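Local coordinates for oxysterol-binding protein homolog 1 (Saccharomyces cerevisiae, PDB 5H28) that carries sterols and other lipids between membranes, its ankyrin-repeat domain targeting it to the nucleus-vacuole junction by binding NVJ1, at residues Cys202-Lys214 and Leu249-Thr263. Sequence-based numbering, arbitrary orientation.
Sequences CRWLLEHGADPFK and LLERATREQSVIDVT
Asp211 OD2 is gripped twice: Asp261 N donates to it over 3.1 Å, nearly straight (N-H...O 167°), from above the carboxylate plane, and a water bridging to Asp261 O gives the second hydrogen bond. OD1 closes an Asx turn by accepting from Phe213 N at 2.8 Å; with both oxygens engaged, the carboxylate is held against turning. With an alanine here, Asp261 N and Phe213 N would probably lose this acceptor group, and the tail one tie to the loop. The bend of Gln257 at chi2 (51°) brings its amide beside the loop: CG lies 3.4 Å from Asp211 OD1, OE1 3.5 Å from Pro212 CD, and NE2 donates to Val259 O. The Phe213 ring takes Ile260 CG1 over one face, a CH-pi contact 4.0 Å from the centroid, and Gln257 CB at its edge; Thr254 CG2 lies 3.4 Å from Phe213 CZ. Helix 199-207 of the predicted third ankyrin repeat ends in a Schellman motif at Gly209, and the loop beyond meets the C-terminal end of helix 241-256 and its tail. The two helix segments run almost parallel (5°), axes 11.4 Å apart, bridged by Leu206 CD1 on Ala253 CB and by Leu249, whose methyls pack against Cys202 CB and Arg203 CG; the Arg203 guanidinium pairs with Glu245. At the loop's end, Lys214 NZ makes a long, weak salt bridge to Asp261 OD2 in the tail (3.5 Å).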
loop_
_atom_site.group_PDB
_atom_site.type_symbol
_atom_site.label_atom_id
_atom_site.label_comp_id
_atom_site.label_asym_id
_atom_site.label_seq_id
_atom_site.Cartn_x
_atom_site.Cartn_y
_atom_site.Cartn_z
ATOM N N CYS A 202 21.063 9.037 1.096
ATOM C CA CYS A 202 20.380 10.309 0.878
ATOM C C CYS A 202 19.855 10.368 -0.557
ATOM O O CYS A 202 18.706 10.740 -0.781
ATOM C CB CYS A 202 21.321 11.489 1.137
ATOM S SG CYS A 202 21.676 11.799 2.883
ATOM N N ARG A 203 20.695 9.993 -1.522
ATOM C CA ARG A 203 20.293 10.002 -2.928
ATOM C C ARG A 203 19.105 9.071 -3.147
ATOM O O ARG A 203 18.158 9.420 -3.852
ATOM C CB ARG A 203 21.457 9.563 -3.824
ATOM C CG ARG A 203 22.617 10.541 -3.891
ATOM C CD ARG A 203 23.752 9.969 -4.736
ATOM N NE ARG A 203 24.940 10.821 -4.721
ATOM C CZ ARG A 203 25.038 11.988 -5.347
ATOM N NH1 ARG A 203 24.017 12.455 -6.053
ATOM N NH2 ARG A 203 26.153 12.698 -5.257
ATOM N N TRP A 204 19.154 7.890 -2.538
ATOM C CA TRP A 204 18.076 6.913 -2.674
ATOM C C TRP A 204 16.772 7.480 -2.118
ATOM O O TRP A 204 15.715 7.363 -2.732
ATOM C CB TRP A 204 18.430 5.624 -1.924
ATOM C CG TRP A 204 17.512 4.469 -2.236
ATOM C CD1 TRP A 204 17.690 3.514 -3.200
ATOM C CD2 TRP A 204 16.270 4.159 -1.591
ATOM N NE1 TRP A 204 16.638 2.630 -3.191
ATOM C CE2 TRP A 204 15.751 3.001 -2.215
ATOM C CE3 TRP A 204 15.543 4.747 -0.548
ATOM C CZ2 TRP A 204 14.536 2.420 -1.829
ATOM C CZ3 TRP A 204 14.335 4.169 -0.165
ATOM C CH2 TRP A 204 13.845 3.017 -0.806
ATOM N N LEU A 205 16.851 8.102 -0.947
ATOM C CA LEU A 205 15.667 8.674 -0.325
ATOM C C LEU A 205 15.071 9.788 -1.179
ATOM O O LEU A 205 13.855 9.847 -1.366
ATOM C CB LEU A 205 16.016 9.191 1.073
ATOM C CG LEU A 205 16.358 8.096 2.091
ATOM C CD1 LEU A 205 16.961 8.729 3.329
ATOM C CD2 LEU A 205 15.104 7.291 2.436
ATOM N N LEU A 206 15.925 10.659 -1.709
ATOM C CA LEU A 206 15.463 11.756 -2.548
ATOM C C LEU A 206 14.760 11.229 -3.791
ATOM O O LEU A 206 13.735 11.769 -4.203
ATOM C CB LEU A 206 16.641 12.646 -2.962
ATOM C CG LEU A 206 17.124 13.712 -1.971
ATOM C CD1 LEU A 206 16.082 14.805 -1.850
ATOM C CD2 LEU A 206 17.399 13.098 -0.625
ATOM N N GLU A 207 15.299 10.168 -4.383
ATOM C CA GLU A 207 14.687 9.610 -5.582
ATOM C C GLU A 207 13.377 8.891 -5.277
ATOM O O GLU A 207 12.592 8.610 -6.183
ATOM C CB GLU A 207 15.659 8.663 -6.302
ATOM C CG GLU A 207 16.126 7.471 -5.491
ATOM C CD GLU A 207 17.012 6.534 -6.295
ATOM O OE1 GLU A 207 16.510 5.927 -7.264
ATOM O OE2 GLU A 207 18.210 6.409 -5.957
ATOM N N HIS A 208 13.134 8.601 -4.002
ATOM C CA HIS A 208 11.902 7.928 -3.615
ATOM C C HIS A 208 10.885 8.823 -2.913
ATOM O O HIS A 208 10.023 8.338 -2.182
ATOM C CB HIS A 208 12.205 6.702 -2.751
ATOM C CG HIS A 208 12.749 5.547 -3.529
ATOM N ND1 HIS A 208 14.047 5.505 -3.988
ATOM C CD2 HIS A 208 12.152 4.420 -3.983
ATOM C CE1 HIS A 208 14.226 4.403 -4.694
ATOM N NE2 HIS A 208 13.092 3.726 -4.707
ATOM N N GLY A 209 10.991 10.132 -3.125
ATOM C CA GLY A 209 10.027 11.038 -2.530
ATOM C C GLY A 209 10.464 11.981 -1.428
ATOM O O GLY A 209 9.730 12.915 -1.107
ATOM N N ALA A 210 11.635 11.757 -0.839
ATOM C CA ALA A 210 12.098 12.637 0.230
ATOM C C ALA A 210 12.187 14.064 -0.298
ATOM O O ALA A 210 12.752 14.306 -1.362
ATOM C CB ALA A 210 13.453 12.177 0.745
ATOM N N ASP A 211 11.629 15.003 0.461
ATOM C CA ASP A 211 11.603 16.414 0.082
ATOM C C ASP A 211 12.644 17.257 0.831
ATOM O O ASP A 211 12.645 17.303 2.059
ATOM C CB ASP A 211 10.187 16.955 0.327
ATOM C CG ASP A 211 10.077 18.458 0.136
ATOM O OD1 ASP A 211 10.907 19.040 -0.591
ATOM O OD2 ASP A 211 9.139 19.054 0.706
ATOM N N PRO A 212 13.547 17.935 0.096
ATOM C CA PRO A 212 14.580 18.768 0.723
ATOM C C PRO A 212 14.028 20.027 1.397
ATOM O O PRO A 212 14.743 20.719 2.123
ATOM C CB PRO A 212 15.517 19.091 -0.440
ATOM C CG PRO A 212 14.575 19.160 -1.609
ATOM C CD PRO A 212 13.685 17.949 -1.374
ATOM N N PHE A 213 12.750 20.310 1.158
ATOM C CA PHE A 213 12.093 21.479 1.739
ATOM C C PHE A 213 11.433 21.155 3.075
ATOM O O PHE A 213 10.993 22.050 3.789
ATOM C CB PHE A 213 11.020 22.010 0.784
ATOM C CG PHE A 213 11.567 22.733 -0.408
ATOM C CD1 PHE A 213 11.976 24.058 -0.305
ATOM C CD2 PHE A 213 11.667 22.094 -1.637
ATOM C CE1 PHE A 213 12.475 24.738 -1.415
ATOM C CE2 PHE A 213 12.163 22.762 -2.752
ATOM C CZ PHE A 213 12.569 24.086 -2.640
ATOM N N LYS A 214 11.367 19.872 3.412
ATOM C CA LYS A 214 10.727 19.456 4.653
ATOM C C LYS A 214 11.562 19.732 5.897
ATOM O O LYS A 214 12.754 19.421 5.946
ATOM C CB LYS A 214 10.392 17.964 4.588
ATOM C CG LYS A 214 9.542 17.464 5.743
ATOM C CD LYS A 214 8.139 18.054 5.687
ATOM C CE LYS A 214 7.302 17.609 6.871
ATOM N NZ LYS A 214 5.900 18.090 6.757
ATOM N N LEU A 249 24.390 17.914 -3.485
ATOM C CA LEU A 249 23.241 17.042 -3.714
ATOM C C LEU A 249 21.945 17.708 -3.265
ATOM O O LEU A 249 20.958 17.741 -4.000
ATOM C CB LEU A 249 23.413 15.722 -2.955
ATOM C CG LEU A 249 22.163 14.841 -2.856
ATOM C CD1 LEU A 249 21.753 14.363 -4.240
ATOM C CD2 LEU A 249 22.443 13.657 -1.946
ATOM N N LEU A 250 21.950 18.241 -2.052
ATOM C CA LEU A 250 20.761 18.888 -1.521
ATOM C C LEU A 250 20.415 20.183 -2.253
ATOM O O LEU A 250 19.240 20.522 -2.390
ATOM C CB LEU A 250 20.931 19.132 -0.021
ATOM C CG LEU A 250 21.019 17.821 0.770
ATOM C CD1 LEU A 250 21.418 18.100 2.205
ATOM C CD2 LEU A 250 19.675 17.101 0.713
ATOM N N GLU A 251 21.424 20.907 -2.727
ATOM C CA GLU A 251 21.163 22.144 -3.459
ATOM C C GLU A 251 20.492 21.811 -4.785
ATOM O O GLU A 251 19.543 22.480 -5.200
ATOM C CB GLU A 251 22.467 22.917 -3.686
ATOM C CG GLU A 251 22.976 23.599 -2.426
ATOM C CD GLU A 251 24.345 24.230 -2.588
ATOM O OE1 GLU A 251 24.773 24.947 -1.659
ATOM O OE2 GLU A 251 24.996 24.006 -3.632
ATOM N N ARG A 252 20.988 20.767 -5.440
ATOM C CA ARG A 252 20.439 20.312 -6.713
ATOM C C ARG A 252 19.014 19.807 -6.505
ATOM O O ARG A 252 18.109 20.130 -7.277
ATOM C CB ARG A 252 21.303 19.182 -7.285
ATOM C CG ARG A 252 20.744 18.548 -8.550
ATOM C CD ARG A 252 21.630 17.413 -9.052
ATOM N NE ARG A 252 21.061 16.774 -10.237
ATOM C CZ ARG A 252 21.634 15.783 -10.910
ATOM N NH1 ARG A 252 21.030 15.271 -11.975
ATOM N NH2 ARG A 252 22.809 15.301 -10.526
ATOM N N ALA A 253 18.823 19.015 -5.455
ATOM C CA ALA A 253 17.511 18.458 -5.146
ATOM C C ALA A 253 16.510 19.562 -4.842
ATOM O O ALA A 253 15.333 19.451 -5.181
ATOM C CB ALA A 253 17.614 17.502 -3.962
ATOM N N THR A 254 16.978 20.626 -4.199
ATOM C CA THR A 254 16.108 21.744 -3.867
ATOM C C THR A 254 15.615 22.406 -5.153
ATOM O O THR A 254 14.486 22.892 -5.218
ATOM C CB THR A 254 16.846 22.771 -2.980
ATOM O OG1 THR A 254 17.207 22.148 -1.739
ATOM C CG2 THR A 254 15.959 23.966 -2.683
ATOM N N ARG A 255 16.460 22.407 -6.179
ATOM C CA ARG A 255 16.091 22.997 -7.462
ATOM C C ARG A 255 15.185 22.060 -8.263
ATOM O O ARG A 255 14.254 22.507 -8.933
ATOM C CB ARG A 255 17.344 23.318 -8.290
ATOM C CG ARG A 255 18.236 24.409 -7.709
ATOM C CD ARG A 255 19.322 24.821 -8.704
ATOM N NE ARG A 255 20.265 23.743 -8.998
ATOM C CZ ARG A 255 21.314 23.430 -8.243
ATOM N NH1 ARG A 255 22.110 22.427 -8.593
ATOM N NH2 ARG A 255 21.579 24.125 -7.144
ATOM N N GLU A 256 15.458 20.760 -8.176
ATOM C CA GLU A 256 14.701 19.745 -8.910
ATOM C C GLU A 256 13.379 19.279 -8.299
ATOM O O GLU A 256 12.480 18.854 -9.025
ATOM C CB GLU A 256 15.577 18.507 -9.132
ATOM C CG GLU A 256 16.812 18.727 -9.982
ATOM C CD GLU A 256 17.646 17.462 -10.131
ATOM O OE1 GLU A 256 18.667 17.504 -10.846
ATOM O OE2 GLU A 256 17.280 16.429 -9.532
ATOM N N GLN A 257 13.264 19.343 -6.976
ATOM C CA GLN A 257 12.062 18.878 -6.280
ATOM C C GLN A 257 10.745 19.176 -7.001
ATOM O O GLN A 257 9.930 18.272 -7.198
ATOM C CB GLN A 257 12.029 19.448 -4.856
ATOM C CG GLN A 257 10.898 18.917 -3.975
ATOM C CD GLN A 257 10.798 17.402 -3.957
ATOM O OE1 GLN A 257 11.806 16.695 -4.006
ATOM N NE2 GLN A 257 9.570 16.894 -3.871
ATOM N N SER A 258 10.546 20.435 -7.381
ATOM C CA SER A 258 9.347 20.879 -8.092
ATOM C C SER A 258 8.067 20.928 -7.252
ATOM O O SER A 258 7.341 21.923 -7.276
ATOM C CB SER A 258 9.119 20.011 -9.335
ATOM O OG SER A 258 10.181 20.167 -10.261
ATOM N N VAL A 259 7.786 19.863 -6.511
ATOM C CA VAL A 259 6.588 19.833 -5.678
ATOM C C VAL A 259 6.938 19.783 -4.192
ATOM O O VAL A 259 7.410 18.768 -3.679
ATOM C CB VAL A 259 5.685 18.635 -6.041
ATOM C CG1 VAL A 259 6.481 17.353 -5.998
ATOM C CG2 VAL A 259 4.497 18.570 -5.087
ATOM N N ILE A 260 6.700 20.900 -3.512
ATOM C CA ILE A 260 6.992 21.033 -2.088
ATOM C C ILE A 260 5.898 20.393 -1.246
ATOM O O ILE A 260 4.715 20.605 -1.498
ATOM C CB ILE A 260 7.106 22.529 -1.686
ATOM C CG1 ILE A 260 8.227 23.206 -2.475
ATOM C CG2 ILE A 260 7.363 22.651 -0.191
ATOM C CD1 ILE A 260 8.326 24.703 -2.236
ATOM N N ASP A 261 6.284 19.609 -0.243
ATOM C CA ASP A 261 5.290 18.982 0.615
ATOM C C ASP A 261 4.626 20.091 1.430
ATOM O O ASP A 261 5.306 20.939 2.006
ATOM C CB ASP A 261 5.950 17.963 1.549
ATOM C CG ASP A 261 4.936 17.113 2.288
ATOM O OD1 ASP A 261 4.150 16.409 1.619
ATOM O OD2 ASP A 261 4.920 17.147 3.537
ATOM N N VAL A 262 3.298 20.096 1.462
ATOM C CA VAL A 262 2.563 21.112 2.204
ATOM C C VAL A 262 1.814 20.501 3.378
ATOM O O VAL A 262 1.017 19.580 3.197
ATOM C CB VAL A 262 1.545 21.844 1.292
ATOM C CG1 VAL A 262 0.664 22.767 2.124
ATOM C CG2 VAL A 262 2.282 22.646 0.227
ATOM N N THR A 263 2.084 21.015 4.577
ATOM C CA THR A 263 1.431 20.541 5.795
ATOM C C THR A 263 1.134 21.724 6.712
ATOM O O THR A 263 1.546 22.857 6.428
ATOM C CB THR A 263 2.315 19.534 6.565
ATOM O OG1 THR A 263 3.517 20.178 7.000
ATOM C CG2 THR A 263 2.673 18.352 5.676
HETATM O O HOH W 1 8.136 14.335 -2.689
HETATM O O HOH W 2 11.831 13.976 -3.931
HETATM O O HOH W 3 8.022 20.667 2.672
HETATM O O HOH W 4 6.052 20.717 5.006
#